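PDB 3BJX: halocarboxylic acid dehalogenase DehI from Pseudomonas putida, which probably catalyses the hydrolytic removal of halide from 2-haloalkanoic acids, as a group I alpha-haloacid dehalogenase. Local coordinates for residues K102-L105 with Y106-F110; I115-V118 with R119-L122; V214-I217 with V218-V222; H293-E296 with C297-A301. All coordinates share one frame; numbering follows the deposited sequence.

Interaction 1. Residues K102-L105 with Y106-F110; sequences KERL and YAAGF
K102 and E103 meet Y106 on the last turn of helix 101-107, just before this all-alpha chain bends into helix 112-143. K102 and Y106 point the same way: the lysine methylenes run beside the phenol, and K102 CD comes to 4.0 Å from Y106 OH. E103 arrives differently. Its chain folds at chi2 (-57°) and carries the carboxylate to the edge of the ring, OE1 standing 3.2 Å from Y106 CD2, with carboxylate and ring planes 68° apart. One face of the ring lies against the backbone, K102 O sitting 3.5 Å above its plane toward the rim. That same oxygen accepts the peptide N-H of Y106 in a nearly straight bond (Y106 N to K102 O 2.9 Å, 166° at the hydrogen). The phenol hydroxyl is held from beyond the turn by D112 OD1, so a leucine here would probably leave D112 without this hydrogen bond and strip the K102 methylenes of their flat neighbour. R104, bent at its second torsion, passes A108, its NH1 3.8 Å from A108 CB, while its NE forms a salt bridge with E221 of helix 212-223. Where the helix has ended, F110 turns back on L105. The two side chains touch through their CD2 atoms at 4.1 Å, and L105 O lies in the plane of the phenyl ring, at its edge, 3.4 Å from F110 CD2.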
# COMPACT_ATOMS: atom_id res chain seq x y z
N LYS A 102 6.13 -32.58 -0.51
CA LYS A 102 7.30 -33.44 -0.48
C LYS A 102 7.26 -34.52 -1.56
O LYS A 102 8.18 -34.62 -2.36
CB LYS A 102 7.43 -34.04 0.91
CG LYS A 102 8.62 -34.95 1.11
CD LYS A 102 8.60 -35.56 2.51
CE LYS A 102 8.06 -34.56 3.55
NZ LYS A 102 8.89 -34.57 4.78
N GLU A 103 6.18 -35.31 -1.60
CA GLU A 103 5.96 -36.30 -2.68
C GLU A 103 5.97 -35.67 -4.09
O GLU A 103 6.44 -36.28 -5.05
CB GLU A 103 4.65 -37.08 -2.48
CG GLU A 103 4.61 -38.08 -1.29
CD GLU A 103 5.71 -39.17 -1.34
OE1 GLU A 103 6.17 -39.58 -2.45
OE2 GLU A 103 6.12 -39.62 -0.24
N ARG A 104 5.46 -34.44 -4.19
CA ARG A 104 5.51 -33.65 -5.41
C ARG A 104 6.93 -33.33 -5.86
O ARG A 104 7.23 -33.36 -7.05
CB ARG A 104 4.71 -32.34 -5.23
CG ARG A 104 4.79 -31.37 -6.42
CD ARG A 104 4.18 -31.99 -7.68
NE ARG A 104 4.37 -31.21 -8.91
CZ ARG A 104 5.30 -31.46 -9.83
NH1 ARG A 104 6.15 -32.46 -9.68
NH2 ARG A 104 5.37 -30.69 -10.93
N LEU A 105 7.78 -32.98 -4.90
CA LEU A 105 9.16 -32.66 -5.19
C LEU A 105 9.95 -33.93 -5.51
O LEU A 105 10.82 -33.91 -6.37
CB LEU A 105 9.80 -31.85 -4.05
CG LEU A 105 9.21 -30.42 -3.91
CD1 LEU A 105 9.70 -29.76 -2.63
CD2 LEU A 105 9.46 -29.54 -5.15
N TYR A 106 9.61 -35.05 -4.87
CA TYR A 106 10.09 -36.35 -5.30
C TYR A 106 9.81 -36.57 -6.78
O TYR A 106 10.71 -36.91 -7.55
CB TYR A 106 9.42 -37.48 -4.52
CG TYR A 106 9.89 -37.64 -3.09
CD1 TYR A 106 11.16 -37.24 -2.69
CD2 TYR A 106 9.08 -38.27 -2.16
CE1 TYR A 106 11.59 -37.42 -1.37
CE2 TYR A 106 9.50 -38.46 -0.84
CZ TYR A 106 10.74 -38.04 -0.45
OH TYR A 106 11.12 -38.23 0.87
N ALA A 107 8.55 -36.38 -7.16
CA ALA A 107 8.09 -36.56 -8.53
C ALA A 107 8.83 -35.64 -9.50
O ALA A 107 9.01 -35.98 -10.67
CB ALA A 107 6.60 -36.34 -8.61
N ALA A 108 9.26 -34.48 -9.00
CA ALA A 108 10.14 -33.62 -9.78
C ALA A 108 11.60 -34.04 -9.60
O ALA A 108 12.48 -33.52 -10.27
CB ALA A 108 9.92 -32.16 -9.38
N GLY A 109 11.78 -35.06 -8.74
CA GLY A 109 13.01 -35.41 -7.96
C GLY A 109 14.31 -34.66 -8.15
O GLY A 109 14.95 -34.85 -9.19
N PHE A 110 14.79 -33.86 -7.19
CA PHE A 110 14.59 -33.82 -5.72
C PHE A 110 14.55 -35.07 -4.81
O PHE A 110 13.58 -35.82 -4.76
CB PHE A 110 13.61 -32.72 -5.28
CG PHE A 110 13.72 -31.46 -6.11
CD1 PHE A 110 14.83 -30.64 -6.01
CD2 PHE A 110 12.71 -31.12 -7.02
CE1 PHE A 110 14.95 -29.50 -6.78
CE2 PHE A 110 12.82 -29.99 -7.80
CZ PHE A 110 13.94 -29.18 -7.68

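Interaction 2. Residues I115-V118 with R119-L122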
# COMPACT_ATOMS: atom_id res chain seq x y z
N ILE A 115 15.39 -31.40 -0.83
CA ILE A 115 14.22 -30.91 -0.11
C ILE A 115 14.61 -30.27 1.25
O ILE A 115 13.97 -29.29 1.68
CB ILE A 115 13.17 -32.04 0.04
CG1 ILE A 115 12.67 -32.48 -1.35
CG2 ILE A 115 12.02 -31.58 0.92
CD1 ILE A 115 11.90 -33.83 -1.40
N GLU A 116 15.67 -30.79 1.90
CA GLU A 116 16.21 -30.22 3.15
C GLU A 116 16.81 -28.82 2.94
O GLU A 116 16.70 -27.92 3.81
CB GLU A 116 17.21 -31.18 3.84
CG GLU A 116 17.78 -30.72 5.22
CD GLU A 116 16.72 -30.37 6.29
OE1 GLU A 116 15.84 -31.20 6.61
OE2 GLU A 116 16.78 -29.24 6.83
N LYS A 117 17.41 -28.63 1.78
CA LYS A 117 17.95 -27.33 1.41
C LYS A 117 16.84 -26.31 1.19
O LYS A 117 16.99 -25.17 1.60
CB LYS A 117 18.85 -27.46 0.18
CG LYS A 117 20.05 -28.36 0.39
CD LYS A 117 20.65 -28.10 1.74
CE LYS A 117 21.95 -28.80 1.91
NZ LYS A 117 22.63 -28.23 3.10
N VAL A 118 15.74 -26.73 0.55
CA VAL A 118 14.54 -25.89 0.35
C VAL A 118 13.97 -25.53 1.73
O VAL A 118 13.85 -24.36 2.08
CB VAL A 118 13.49 -26.61 -0.57
CG1 VAL A 118 12.13 -25.91 -0.58
CG2 VAL A 118 14.05 -26.81 -2.02
N ARG A 119 13.65 -26.55 2.52
CA ARG A 119 13.23 -26.43 3.93
C ARG A 119 14.06 -25.45 4.80
O ARG A 119 13.49 -24.70 5.59
CB ARG A 119 13.21 -27.84 4.58
CG ARG A 119 12.89 -27.87 6.05
CD ARG A 119 12.86 -29.26 6.62
NE ARG A 119 11.74 -30.06 6.12
CZ ARG A 119 11.88 -31.13 5.33
NH1 ARG A 119 13.08 -31.52 4.94
NH2 ARG A 119 10.81 -31.80 4.92
N ARG A 120 15.39 -25.48 4.67
CA ARG A 120 16.28 -24.62 5.47
C ARG A 120 16.00 -23.16 5.17
O ARG A 120 15.96 -22.32 6.08
CB ARG A 120 17.77 -24.94 5.20
CG ARG A 120 18.24 -26.30 5.75
CD ARG A 120 19.76 -26.57 5.56
NE ARG A 120 20.58 -25.99 6.64
CZ ARG A 120 21.49 -25.02 6.47
NH1 ARG A 120 21.68 -24.49 5.25
NH2 ARG A 120 22.19 -24.56 7.50
N VAL A 121 15.82 -22.88 3.88
CA VAL A 121 15.46 -21.57 3.34
C VAL A 121 14.05 -21.17 3.78
O VAL A 121 13.84 -20.07 4.31
CB VAL A 121 15.52 -21.60 1.76
CG1 VAL A 121 14.85 -20.36 1.12
CG2 VAL A 121 16.97 -21.79 1.28
N LEU A 122 13.09 -22.06 3.58
CA LEU A 122 11.72 -21.78 4.01
C LEU A 122 11.69 -21.39 5.50
O LEU A 122 11.03 -20.40 5.87
CB LEU A 122 10.78 -22.95 3.68
CG LEU A 122 10.45 -23.30 2.21
CD1 LEU A 122 9.73 -24.66 2.14
CD2 LEU A 122 9.62 -22.23 1.54
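An i to i+3 salt bridge between E116 and R119 spans one turn near the start of helix 112-143, a long helix that here has a buried apolar flank and a charged one. R119 NH1 donates to E116 OE1 at 3.2 Å through a bent bond, 143° at the hydrogen. The nitrogen does not lie in the carboxylate plane but approaches from above it, 57° out, so this is a glancing grip. E116 leaves the backbone with CG trans to its N and then kinks at chi2 (54°), which lays the acid back over the arginine stem: OE1 is 3.6 Å from R119 CD, and OE2 rests 3.5 Å from R120 CG. NH2 of R119 forms a salt bridge with D299 OD1 of helix 267-299. A methionine in its place would probably leave E116 and D299 without the cation they share. K117 and R120 run side by side, with K117 NZ 4.4 Å from R120 NH1; any repulsion is probably eased by D170, which forms a salt bridge with that NH1. On the buried side V118 and L122 point the same way one turn apart, V118 CG1 meeting L122 CD1 at 3.8 Å, and L122 N bonds to V118 O at 2.8 Å. This apolar flank is wedged among several helices: L122 packs on I294 and T295 of helix 267-299 and on L208 of helix 203-208, V118 and V121 lie against W211 of the loop leading into helix 212-223, and I115 reaches back to L105 and Y106 of helix 101-107.

Interaction 3. Residues V214-I217 with V218-V222; sequences VLQI and VTDEV
E221 slants across I217, one turn earlier in helix 212-223, and each of its side-chain carbons meets that residue. CB sits 3.1 Å from I217 O. CG, placed beside its own backbone N (chi1 -43°), stays over the same carbonyl, 3.3 Å from I217 O. From there the chain is extended, and CD comes to 3.8 Å from I217 CG2. At the tip both oxygens face the R104 guanidinium of helix 101-107, NE bridging to OE1 in a salt bridge, while OE2 also touches the isoleucine's other branch, 3.5 Å from I217 CG1. The carbonyl beneath this chain is shared by two N-H groups: E221 N bonds to I217 O at 2.9 Å, and V222 N adds a weak bond to it at 3.3 Å, the mark of a wider pi-type turn at 218-222. Two residues earlier, L215 O also has two donors, but both belong to T219. The hydroxyl OG1 reaches L215 O at 2.8 Å and T219 N reaches it at 2.9 Å, coming from opposite faces of the carbonyl plane. OG1 can do so because it stands beside the threonine's own N (chi1 -65°). V218, with its two methyls spread over V214 O, packs on I294 of helix 267-299. Chemically, the helix backbone absorbs the polar group that T219 brings into a buried setting; E221 rests its methylenes and one flank of its carboxylate on I217, while the charge is met by R104 of the adjoining helix.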
# COMPACT_ATOMS: atom_id res chain seq x y z
N VAL A 214 11.64 -25.66 -8.24
CA VAL A 214 10.97 -25.57 -6.95
C VAL A 214 10.08 -24.31 -6.93
O VAL A 214 8.90 -24.36 -6.52
CB VAL A 214 11.99 -25.51 -5.76
CG1 VAL A 214 11.33 -25.04 -4.47
CG2 VAL A 214 12.66 -26.86 -5.54
N LEU A 215 10.65 -23.20 -7.39
CA LEU A 215 9.96 -21.92 -7.44
C LEU A 215 8.76 -22.01 -8.38
O LEU A 215 7.67 -21.51 -8.06
CB LEU A 215 10.90 -20.79 -7.86
CG LEU A 215 10.27 -19.39 -8.00
CD1 LEU A 215 9.51 -18.94 -6.75
CD2 LEU A 215 11.32 -18.39 -8.37
N GLN A 216 8.95 -22.67 -9.52
CA GLN A 216 7.85 -22.88 -10.45
C GLN A 216 6.68 -23.65 -9.84
O GLN A 216 5.54 -23.20 -9.89
CB GLN A 216 8.36 -23.57 -11.71
CG GLN A 216 7.26 -23.86 -12.70
CD GLN A 216 7.77 -23.89 -14.12
OE1 GLN A 216 8.75 -24.58 -14.44
NE2 GLN A 216 7.10 -23.15 -15.00
N ILE A 217 6.97 -24.82 -9.26
CA ILE A 217 5.98 -25.69 -8.62
C ILE A 217 5.25 -25.00 -7.48
O ILE A 217 4.01 -25.05 -7.41
CB ILE A 217 6.66 -27.00 -8.09
CG1 ILE A 217 7.11 -27.88 -9.26
CG2 ILE A 217 5.75 -27.78 -7.16
CD1 ILE A 217 7.86 -29.11 -8.84
N VAL A 218 5.99 -24.33 -6.60
CA VAL A 218 5.34 -23.63 -5.47
C VAL A 218 4.53 -22.42 -5.92
O VAL A 218 3.50 -22.10 -5.31
CB VAL A 218 6.33 -23.31 -4.29
CG1 VAL A 218 7.11 -24.57 -3.86
CG2 VAL A 218 7.27 -22.14 -4.64
N THR A 219 4.95 -21.78 -7.02
CA THR A 219 4.20 -20.65 -7.59
C THR A 219 2.91 -21.14 -8.25
O THR A 219 1.81 -20.70 -7.86
CB THR A 219 5.05 -19.80 -8.61
OG1 THR A 219 6.14 -19.17 -7.93
CG2 THR A 219 4.20 -18.74 -9.32
N ASP A 220 3.03 -22.05 -9.22
CA ASP A 220 1.89 -22.42 -10.10
C ASP A 220 0.94 -23.45 -9.50
O ASP A 220 -0.23 -23.53 -9.88
CB ASP A 220 2.37 -22.92 -11.48
CG ASP A 220 3.07 -21.84 -12.31
OD1 ASP A 220 2.94 -20.64 -12.00
OD2 ASP A 220 3.76 -22.21 -13.28
N GLU A 221 1.46 -24.24 -8.57
CA GLU A 221 0.73 -25.38 -8.06
C GLU A 221 0.35 -25.23 -6.59
O GLU A 221 -0.67 -25.79 -6.14
CB GLU A 221 1.54 -26.67 -8.25
CG GLU A 221 2.22 -26.80 -9.62
CD GLU A 221 2.97 -28.12 -9.77
OE1 GLU A 221 2.65 -29.07 -9.00
OE2 GLU A 221 3.87 -28.23 -10.64
N VAL A 222 1.17 -24.49 -5.84
CA VAL A 222 0.91 -24.27 -4.42
C VAL A 222 0.27 -22.90 -4.19
O VAL A 222 -0.78 -22.81 -3.57
CB VAL A 222 2.20 -24.49 -3.50
CG1 VAL A 222 1.86 -24.35 -2.01
CG2 VAL A 222 2.84 -25.86 -3.75

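Interaction 4. Residues H293-E296 with C297-A301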
# COMPACT_ATOMS: atom_id res chain seq x y z
N HIS A 293 2.42 -21.02 4.14
CA HIS A 293 1.59 -21.95 3.37
C HIS A 293 2.37 -23.02 2.65
O HIS A 293 2.04 -24.19 2.77
CB HIS A 293 0.67 -21.25 2.38
CG HIS A 293 -0.41 -22.16 1.87
ND1 HIS A 293 -1.34 -22.75 2.70
CD2 HIS A 293 -0.69 -22.60 0.61
CE1 HIS A 293 -2.15 -23.51 1.98
NE2 HIS A 293 -1.77 -23.44 0.71
N ILE A 294 3.40 -22.64 1.91
CA ILE A 294 4.28 -23.62 1.26
C ILE A 294 4.90 -24.58 2.28
O ILE A 294 4.89 -25.78 2.10
CB ILE A 294 5.38 -22.89 0.45
CG1 ILE A 294 4.79 -22.22 -0.80
CG2 ILE A 294 6.53 -23.83 0.08
CD1 ILE A 294 5.66 -21.09 -1.39
N THR A 295 5.42 -24.03 3.37
CA THR A 295 5.98 -24.83 4.47
C THR A 295 5.00 -25.85 5.01
O THR A 295 5.38 -26.99 5.28
CB THR A 295 6.48 -23.94 5.60
OG1 THR A 295 7.30 -22.90 5.04
CG2 THR A 295 7.33 -24.73 6.59
N GLU A 296 3.74 -25.44 5.15
CA GLU A 296 2.69 -26.31 5.67
C GLU A 296 2.38 -27.47 4.71
O GLU A 296 2.10 -28.59 5.14
CB GLU A 296 1.43 -25.49 5.94
CG GLU A 296 0.33 -26.24 6.69
CD GLU A 296 -0.99 -25.50 6.73
OE1 GLU A 296 -1.05 -24.26 6.50
OE2 GLU A 296 -2.00 -26.18 6.99
N CYS A 297 2.42 -27.19 3.41
CA CYS A 297 2.20 -28.21 2.39
C CYS A 297 3.34 -29.20 2.40
O CYS A 297 3.16 -30.33 1.97
CB CYS A 297 2.12 -27.59 1.01
SG CYS A 297 0.58 -26.72 0.66
N LEU A 298 4.50 -28.77 2.91
CA LEU A 298 5.67 -29.62 2.98
C LEU A 298 5.73 -30.45 4.27
O LEU A 298 5.89 -31.67 4.21
CB LEU A 298 6.96 -28.81 2.82
CG LEU A 298 8.24 -29.64 2.59
CD1 LEU A 298 8.22 -30.32 1.24
CD2 LEU A 298 9.52 -28.79 2.75
N ASP A 299 5.60 -29.78 5.42
CA ASP A 299 5.86 -30.37 6.73
C ASP A 299 4.65 -30.43 7.67
O ASP A 299 4.74 -31.04 8.74
CB ASP A 299 6.94 -29.57 7.47
CG ASP A 299 8.31 -29.66 6.82
OD1 ASP A 299 8.59 -30.57 6.00
OD2 ASP A 299 9.12 -28.78 7.15
N GLY A 300 3.55 -29.75 7.32
CA GLY A 300 2.40 -29.69 8.20
C GLY A 300 2.30 -28.43 9.05
O GLY A 300 3.19 -27.57 9.04
N ALA A 301 1.21 -28.33 9.81
CA ALA A 301 0.81 -27.09 10.46
C ALA A 301 1.64 -26.73 11.67
O ALA A 301 1.77 -25.55 11.99
CB ALA A 301 -0.66 -27.14 10.83
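The imidazole of H293 has the sulfur of C297 over one face, SG standing 4.3 Å from the ring centroid and 23° off the normal. The sulfur is shifted toward the rim, and its nearest ring atom is NE2, with C297 SG to H293 NE2 at 4.0 Å. Chi1 of C297 (-74°) swings SG beside its own backbone N and so back over the preceding turn; V222 of helix 212-223 packs on the same sulfur and on H293. The other flat group, the carboxylate of E296, lies at the end of an extended chain and brushes A301, OE2 being 4.2 Å from A301 CB. Beyond these groups helix 267-299 reaches its C-terminal end. T295 O takes D299 N at 2.8 Å and, weakly, L298 N as well. G300 N still closes a turn on E296 O at 2.9 Å, though it approaches from above the carbonyl plane. G300 is then the first residue to leave helical geometry, with a positive phi (98°), where a CB would be jammed against D299 O; the same residue is the N-cap of helix 301-305. D299, last in the helix, holds Y123 OH with OD2, which, alongside R119, ties the end to helix 112-143. The stem of E296 lies over the break, its CG 3.8 Å from G300 C.

In the fold
All four interactions are local contacts along a helix or round its end, and their helices pack on one another at one side of the chain. Interaction 3 is the most buried and interaction 1 a surface contact about 27 Å from the chain centre; interactions 2 and 4 are intermediate. Interactions 1 and 4 lie at helix C-termini, where glycines appear, whereas 2 and 3 run within continuing helices. Salt bridges join them at their margins: R104 to E221 links 1 with 3, and R119 to D299 links 2 with 4. Between 3 and 4 the joint is apolar, V218 and V222 against I294, H293 and C297. Interactions 1 and 2 also meet through I115 packing on L105 and Y106.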